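PDB 5GT5: pectate lyase from Paenibacillus sp. 0602, which cleaves polygalacturonate and partly methylated pectins by endo-acting elimination, probably with calcium as cofactor, as a secreted polysaccharide lyase of family 1. Local coordinates for residues I54-L60 / S110-A115; L60-I65 / Q88-I94. The protein carries 1 engineered substitution. All coordinates share one frame; numbering follows the deposited sequence.

Contact 1 of 2, residues I54-L60 / S110-A115; sequences IMNDLNL and SKIKHA
Lys113 lies alongside Asn59, both side chains pointing the same way, and the bend of its chain at chi3 (-89°) brings NZ to the amide oxygen, with NZ 2.8 Å from Asn59 OD1 in a weak hydrogen bond. One water accepts a hydrogen bond from Asn59 ND2 and a weak one from the same ammonium; another links that ammonium, again weakly, to the carboxylate of Asp57. One residue before Leu58, OD1 of Asp57 receives the backbone N-H of Lys111 (N to OD1 2.9 Å), which arrives from above the carboxylate plane, while the aliphatic part of the Lys111 side chain runs beside the acid. The parallel ladder then alternates: Leu58 N to Lys111 O, 2.8 Å and nearly straight at 173°, Lys113 N to Leu58 O, and Leu60 N to Lys113 O at 2.9 Å. On the face that carries Leu58 and Ile112, their CD1 atoms meet at 4.1 Å; just past the strand pair, Leu60 CD1 reaches Ile112 CG2 at 3.8 Å and Leu60 CB rests on Ala115 CB. These are neighbouring rungs of the parallel beta-helix of this lyase family: strand 111-113 passes the pairing on to strand 131-133, while Leu39 of helix 36-43 covers Ile54 and Leu60, and Val33 of strand 30-33 touches Ile54 and Leu58.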
loop_
_atom_site.group_PDB
_atom_site.type_symbol
_atom_site.label_atom_id
_atom_site.label_comp_id
_atom_site.label_asym_id
_atom_site.label_seq_id
_atom_site.Cartn_x
_atom_site.Cartn_y
_atom_site.Cartn_z
ATOM N N ILE A 54 -7.243 -22.908 -8.862
ATOM C CA ILE A 54 -7.197 -23.488 -10.200
ATOM C C ILE A 54 -7.061 -25.003 -10.022
ATOM O O ILE A 54 -6.156 -25.465 -9.338
ATOM C CB ILE A 54 -5.967 -22.954 -10.959
ATOM C CG1 ILE A 54 -5.974 -21.420 -10.945
ATOM C CG2 ILE A 54 -5.870 -23.534 -12.380
ATOM C CD1 ILE A 54 -7.152 -20.847 -11.647
ATOM N N MET A 55 -7.973 -25.775 -10.599
ATOM C CA MET A 55 -8.072 -27.200 -10.287
ATOM C C MET A 55 -7.323 -28.088 -11.274
ATOM O O MET A 55 -7.032 -29.254 -10.969
ATOM C CB MET A 55 -9.560 -27.620 -10.264
ATOM C CG MET A 55 -10.431 -26.809 -9.278
ATOM S SD MET A 55 -9.811 -26.874 -7.609
ATOM C CE MET A 55 -10.174 -28.605 -7.214
ATOM N N ASN A 56 -7.053 -27.554 -12.454
ATOM C CA ASN A 56 -6.417 -28.324 -13.524
ATOM C C ASN A 56 -5.780 -27.353 -14.504
ATOM O O ASN A 56 -5.988 -26.141 -14.387
ATOM C CB ASN A 56 -7.447 -29.232 -14.224
ATOM C CG ASN A 56 -8.772 -28.517 -14.520
ATOM O OD1 ASN A 56 -9.769 -28.787 -13.859
ATOM N ND2 ASN A 56 -8.791 -27.612 -15.503
ATOM N N ASP A 57 -5.006 -27.854 -15.461
ATOM C CA ASP A 57 -4.475 -26.985 -16.501
ATOM C C ASP A 57 -5.605 -26.233 -17.197
ATOM O O ASP A 57 -6.699 -26.788 -17.406
ATOM C CB ASP A 57 -3.699 -27.766 -17.577
ATOM C CG ASP A 57 -2.459 -28.475 -17.051
ATOM O OD1 ASP A 57 -2.036 -28.226 -15.907
ATOM O OD2 ASP A 57 -1.904 -29.323 -17.809
ATOM N N LEU A 58 -5.331 -24.986 -17.562
ATOM C CA LEU A 58 -6.301 -24.161 -18.275
ATOM C C LEU A 58 -5.778 -23.707 -19.620
ATOM O O LEU A 58 -4.656 -23.153 -19.734
ATOM C CB LEU A 58 -6.708 -22.935 -17.450
ATOM C CG LEU A 58 -7.412 -23.189 -16.109
ATOM C CD1 LEU A 58 -7.666 -21.868 -15.422
ATOM C CD2 LEU A 58 -8.730 -23.936 -16.347
ATOM N N ASN A 59 -6.570 -23.949 -20.660
ATOM C CA ASN A 59 -6.247 -23.532 -22.021
ATOM C C ASN A 59 -7.107 -22.340 -22.338
ATOM O O ASN A 59 -8.316 -22.467 -22.594
ATOM C CB ASN A 59 -6.539 -24.701 -22.961
ATOM C CG ASN A 59 -5.632 -25.850 -22.685
ATOM O OD1 ASN A 59 -4.425 -25.686 -22.728
ATOM N ND2 ASN A 59 -6.192 -26.997 -22.318
ATOM N N LEU A 60 -6.498 -21.159 -22.269
ATOM C CA LEU A 60 -7.258 -19.923 -22.141
ATOM C C LEU A 60 -7.218 -19.012 -23.377
ATOM O O LEU A 60 -7.518 -17.823 -23.305
ATOM C CB LEU A 60 -6.792 -19.163 -20.878
ATOM C CG LEU A 60 -6.929 -19.926 -19.566
ATOM C CD1 LEU A 60 -6.354 -19.103 -18.420
ATOM C CD2 LEU A 60 -8.409 -20.276 -19.302
ATOM N N SER A 110 -0.774 -26.553 -11.630
ATOM C CA SER A 110 -1.513 -26.448 -12.882
ATOM C C SER A 110 -0.933 -25.366 -13.787
ATOM O O SER A 110 -0.351 -24.377 -13.322
ATOM C CB SER A 110 -2.981 -26.110 -12.607
ATOM O OG SER A 110 -3.644 -27.212 -11.958
ATOM N N LYS A 111 -1.118 -25.557 -15.085
ATOM C CA LYS A 111 -0.604 -24.662 -16.127
ATOM C C LYS A 111 -1.654 -23.677 -16.610
ATOM O O LYS A 111 -2.844 -24.025 -16.750
ATOM C CB LYS A 111 -0.092 -25.464 -17.329
ATOM C CG LYS A 111 1.088 -26.360 -17.011
ATOM C CD LYS A 111 1.477 -27.179 -18.231
ATOM C CE LYS A 111 2.546 -28.188 -17.867
ATOM N NZ LYS A 111 3.117 -28.820 -19.084
ATOM N N ILE A 112 -1.220 -22.452 -16.862
ATOM C CA ILE A 112 -2.022 -21.394 -17.472
ATOM C C ILE A 112 -1.447 -21.167 -18.862
ATOM O O ILE A 112 -0.301 -20.708 -18.978
ATOM C CB ILE A 112 -1.897 -20.079 -16.675
ATOM C CG1 ILE A 112 -2.343 -20.282 -15.212
ATOM C CG2 ILE A 112 -2.692 -18.940 -17.325
ATOM C CD1 ILE A 112 -3.772 -20.687 -15.076
ATOM N N LYS A 113 -2.205 -21.493 -19.908
ATOM C CA LYS A 113 -1.709 -21.469 -21.294
ATOM C C LYS A 113 -2.507 -20.529 -22.174
ATOM O O LYS A 113 -3.729 -20.419 -22.032
ATOM C CB LYS A 113 -1.747 -22.875 -21.896
ATOM C CG LYS A 113 -0.800 -23.858 -21.237
ATOM C CD LYS A 113 -0.706 -25.164 -22.070
ATOM C CE LYS A 113 -1.750 -26.152 -21.639
ATOM N NZ LYS A 113 -2.089 -27.165 -22.719
ATOM N N HIS A 114 -1.799 -19.839 -23.072
ATOM C CA HIS A 114 -2.408 -19.046 -24.149
ATOM C C HIS A 114 -3.045 -17.789 -23.649
ATOM O O HIS A 114 -3.941 -17.243 -24.295
ATOM C CB HIS A 114 -3.394 -19.870 -25.006
ATOM C CG HIS A 114 -2.863 -21.228 -25.332
ATOM N ND1 HIS A 114 -3.665 -22.349 -25.421
ATOM C CD2 HIS A 114 -1.587 -21.649 -25.483
ATOM C CE1 HIS A 114 -2.896 -23.403 -25.666
ATOM N NE2 HIS A 114 -1.636 -23.003 -25.719
ATOM N N ALA A 115 -2.575 -17.303 -22.501
ATOM C CA ALA A 115 -3.130 -16.054 -21.944
ATOM C C ALA A 115 -2.143 -15.242 -21.145
ATOM O O ALA A 115 -1.348 -15.786 -20.376
ATOM C CB ALA A 115 -4.399 -16.286 -21.109
HETATM O O HOH W 1 -1.770 -28.939 -20.492
HETATM O O HOH W 2 -3.188 -29.776 -13.205
HETATM O O HOH W 3 -4.558 -29.289 -21.545
#

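Contact 2 of 2, residues L60-I65 / Q88-I94; sequences LGWNEI and QTGVSKI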
loop_
_atom_site.group_PDB
_atom_site.type_symbol
_atom_site.label_atom_id
_atom_site.label_comp_id
_atom_site.label_asym_id
_atom_site.label_seq_id
_atom_site.Cartn_x
_atom_site.Cartn_y
_atom_site.Cartn_z
ATOM N N LEU A 60 -6.498 -21.159 -22.269
ATOM C CA LEU A 60 -7.258 -19.923 -22.141
ATOM C C LEU A 60 -7.218 -19.012 -23.377
ATOM O O LEU A 60 -7.518 -17.823 -23.305
ATOM C CB LEU A 60 -6.792 -19.163 -20.878
ATOM C CG LEU A 60 -6.929 -19.926 -19.566
ATOM C CD1 LEU A 60 -6.354 -19.103 -18.420
ATOM C CD2 LEU A 60 -8.409 -20.276 -19.302
ATOM N N GLY A 61 -6.851 -19.573 -24.528
ATOM C CA GLY A 61 -6.848 -18.774 -25.749
ATOM C C GLY A 61 -8.232 -18.322 -26.178
ATOM O O GLY A 61 -9.220 -19.038 -25.968
ATOM N N TRP A 62 -8.298 -17.147 -26.795
ATOM C CA TRP A 62 -9.583 -16.513 -27.119
ATOM C C TRP A 62 -10.476 -17.381 -28.013
ATOM O O TRP A 62 -11.695 -17.348 -27.857
ATOM C CB TRP A 62 -9.322 -15.163 -27.765
ATOM C CG TRP A 62 -10.530 -14.353 -28.007
ATOM C CD1 TRP A 62 -11.118 -14.121 -29.211
ATOM C CD2 TRP A 62 -11.295 -13.646 -27.033
ATOM N NE1 TRP A 62 -12.207 -13.290 -29.046
ATOM C CE2 TRP A 62 -12.335 -12.994 -27.710
ATOM C CE3 TRP A 62 -11.205 -13.499 -25.636
ATOM C CZ2 TRP A 62 -13.285 -12.210 -27.049
ATOM C CZ3 TRP A 62 -12.134 -12.718 -24.990
ATOM C CH2 TRP A 62 -13.161 -12.080 -25.695
ATOM N N ASN A 63 -9.882 -18.163 -28.921
ATOM C CA ASN A 63 -10.665 -19.047 -29.802
ATOM C C ASN A 63 -11.008 -20.426 -29.247
ATOM O O ASN A 63 -11.781 -21.161 -29.869
ATOM C CB ASN A 63 -9.941 -19.240 -31.142
ATOM C CG ASN A 63 -9.662 -17.943 -31.839
ATOM O OD1 ASN A 63 -10.449 -16.993 -31.751
ATOM N ND2 ASN A 63 -8.537 -17.882 -32.552
ATOM N N GLU A 64 -10.448 -20.813 -28.108
ATOM C CA GLU A 64 -10.720 -22.127 -27.561
ATOM C C GLU A 64 -11.601 -22.120 -26.331
ATOM O O GLU A 64 -12.089 -23.172 -25.906
ATOM C CB GLU A 64 -9.420 -22.890 -27.263
ATOM C CG GLU A 64 -8.525 -22.182 -26.240
ATOM C CD GLU A 64 -7.207 -22.884 -25.997
ATOM O OE1 GLU A 64 -7.009 -24.039 -26.461
ATOM O OE2 GLU A 64 -6.345 -22.241 -25.312
ATOM N N ILE A 65 -11.747 -20.962 -25.710
ATOM C CA ILE A 65 -12.556 -20.872 -24.498
ATOM C C ILE A 65 -14.040 -20.860 -24.824
ATOM O O ILE A 65 -14.428 -20.539 -25.949
ATOM C CB ILE A 65 -12.165 -19.646 -23.630
ATOM C CG1 ILE A 65 -12.438 -18.341 -24.382
ATOM C CG2 ILE A 65 -10.704 -19.799 -23.207
ATOM C CD1 ILE A 65 -12.039 -17.025 -23.639
ATOM N N GLN A 88 -4.561 -21.310 -33.997
ATOM C CA GLN A 88 -5.811 -22.014 -33.721
ATOM C C GLN A 88 -6.436 -21.598 -32.403
ATOM O O GLN A 88 -7.622 -21.292 -32.355
ATOM C CB GLN A 88 -5.578 -23.517 -33.719
ATOM C CG GLN A 88 -5.102 -24.071 -35.053
ATOM C CD GLN A 88 -4.736 -25.545 -34.950
ATOM O OE1 GLN A 88 -5.545 -26.363 -34.496
ATOM N NE2 GLN A 88 -3.515 -25.891 -35.358
ATOM N N THR A 89 -5.646 -21.607 -31.330
ATOM C CA THR A 89 -6.207 -21.355 -30.008
ATOM C C THR A 89 -6.561 -19.904 -29.727
ATOM O O THR A 89 -7.440 -19.633 -28.894
ATOM C CB THR A 89 -5.261 -21.801 -28.896
ATOM O OG1 THR A 89 -4.055 -21.017 -28.960
ATOM C CG2 THR A 89 -4.921 -23.247 -29.033
ATOM N N GLY A 90 -5.864 -18.983 -30.387
ATOM C CA GLY A 90 -5.916 -17.578 -30.048
ATOM C C GLY A 90 -5.189 -17.358 -28.734
ATOM O O GLY A 90 -4.672 -18.293 -28.106
ATOM N N VAL A 91 -5.167 -16.102 -28.321
ATOM C CA VAL A 91 -4.482 -15.676 -27.098
ATOM C C VAL A 91 -5.386 -14.645 -26.425
ATOM O O VAL A 91 -5.899 -13.737 -27.071
ATOM C CB VAL A 91 -3.096 -15.062 -27.429
ATOM C CG1 VAL A 91 -2.438 -14.492 -26.195
ATOM C CG2 VAL A 91 -2.179 -16.110 -28.080
ATOM N N SER A 92 -5.585 -14.801 -25.128
ATOM C CA SER A 92 -6.405 -13.864 -24.356
ATOM C C SER A 92 -5.557 -12.986 -23.464
ATOM O O SER A 92 -4.380 -13.292 -23.182
ATOM C CB SER A 92 -7.381 -14.625 -23.460
ATOM O OG SER A 92 -8.296 -15.408 -24.237
ATOM N N LYS A 93 -6.146 -11.872 -23.047
ATOM C CA LYS A 93 -5.607 -11.059 -21.963
ATOM C C LYS A 93 -6.648 -11.037 -20.858
ATOM O O LYS A 93 -7.801 -10.683 -21.095
ATOM C CB LYS A 93 -5.318 -9.631 -22.416
ATOM C CG LYS A 93 -4.702 -8.818 -21.297
ATOM C CD LYS A 93 -4.485 -7.363 -21.683
ATOM C CE LYS A 93 -3.222 -7.224 -22.484
ATOM N NZ LYS A 93 -2.934 -5.778 -22.778
ATOM N N ILE A 94 -6.239 -11.441 -19.654
ATOM C CA ILE A 94 -7.148 -11.522 -18.509
ATOM C C ILE A 94 -6.760 -10.439 -17.533
ATOM O O ILE A 94 -5.631 -10.425 -17.029
ATOM C CB ILE A 94 -7.060 -12.890 -17.838
ATOM C CG1 ILE A 94 -7.366 -14.019 -18.849
ATOM C CG2 ILE A 94 -8.008 -12.914 -16.664
ATOM C CD1 ILE A 94 -6.926 -15.387 -18.423
#
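Glu64 and Thr89 run side by side, and the carboxylate lies against the threonine methyl, Glu64 OE1 being 3.4 Å from CG2 of Thr89. A chi1 of 61° sets CG of Glu64 between the backbone N and the carbonyl carbon, and from there the extended chain carries the carboxylate to Gly61, where OE2 accepts from Gly61 N on its anti lone pair at 2.8 Å; His114 ND1 is a second partner of that oxygen. Cut back to an alanine, Glu64 would probably leave Gly61 N and His114 ND1 without this acceptor and uncover the Thr89 methyl. At Gly90, with positive phi, the chain leaves helix 84-89, and Asn63 N fastens the 60-65 turn to this exit by donating to Thr89 O at 2.9 Å, bent to 133° and from above the carbonyl plane. A CB on Gly61 would run into the carbonyl oxygens of Thr89 and Gly90, and one on Gly90 into Asn63 N. Ser92 OG donates in the carbonyl plane to Leu60 O at 2.7 Å and lies at the Trp62 ring edge. Leading into strand 92-97, the link is flanked by strand 74-76, which Trp62 and Ile65 reach, and Leu39 of helix 36-43 packs on Leu60 and Ile94.

In the fold
Leu60 belongs to both contacts, whose centres are 11 Å apart, and contact 2 is nested inside the chain loop that contact 1 closes. Two further bonds probably tie them together: His114 ND1 to Glu64 OE2 at 2.7 Å, and Ser92 N to His114 O at 3.1 Å. His114 also bonds Glu134 through NE2, so its ring bridges two acids. From strand 111-113 the chain turns at His114 into strand 115-120, which pairs in parallel with strand 92-97 of contact 2. Neither contact supplies a probable calcium ligand: the side chain of Asp152 lies about 11 Å from that of Ala115 and about 10 Å from that of Val91, with Asp174 about 11 Å from Val91.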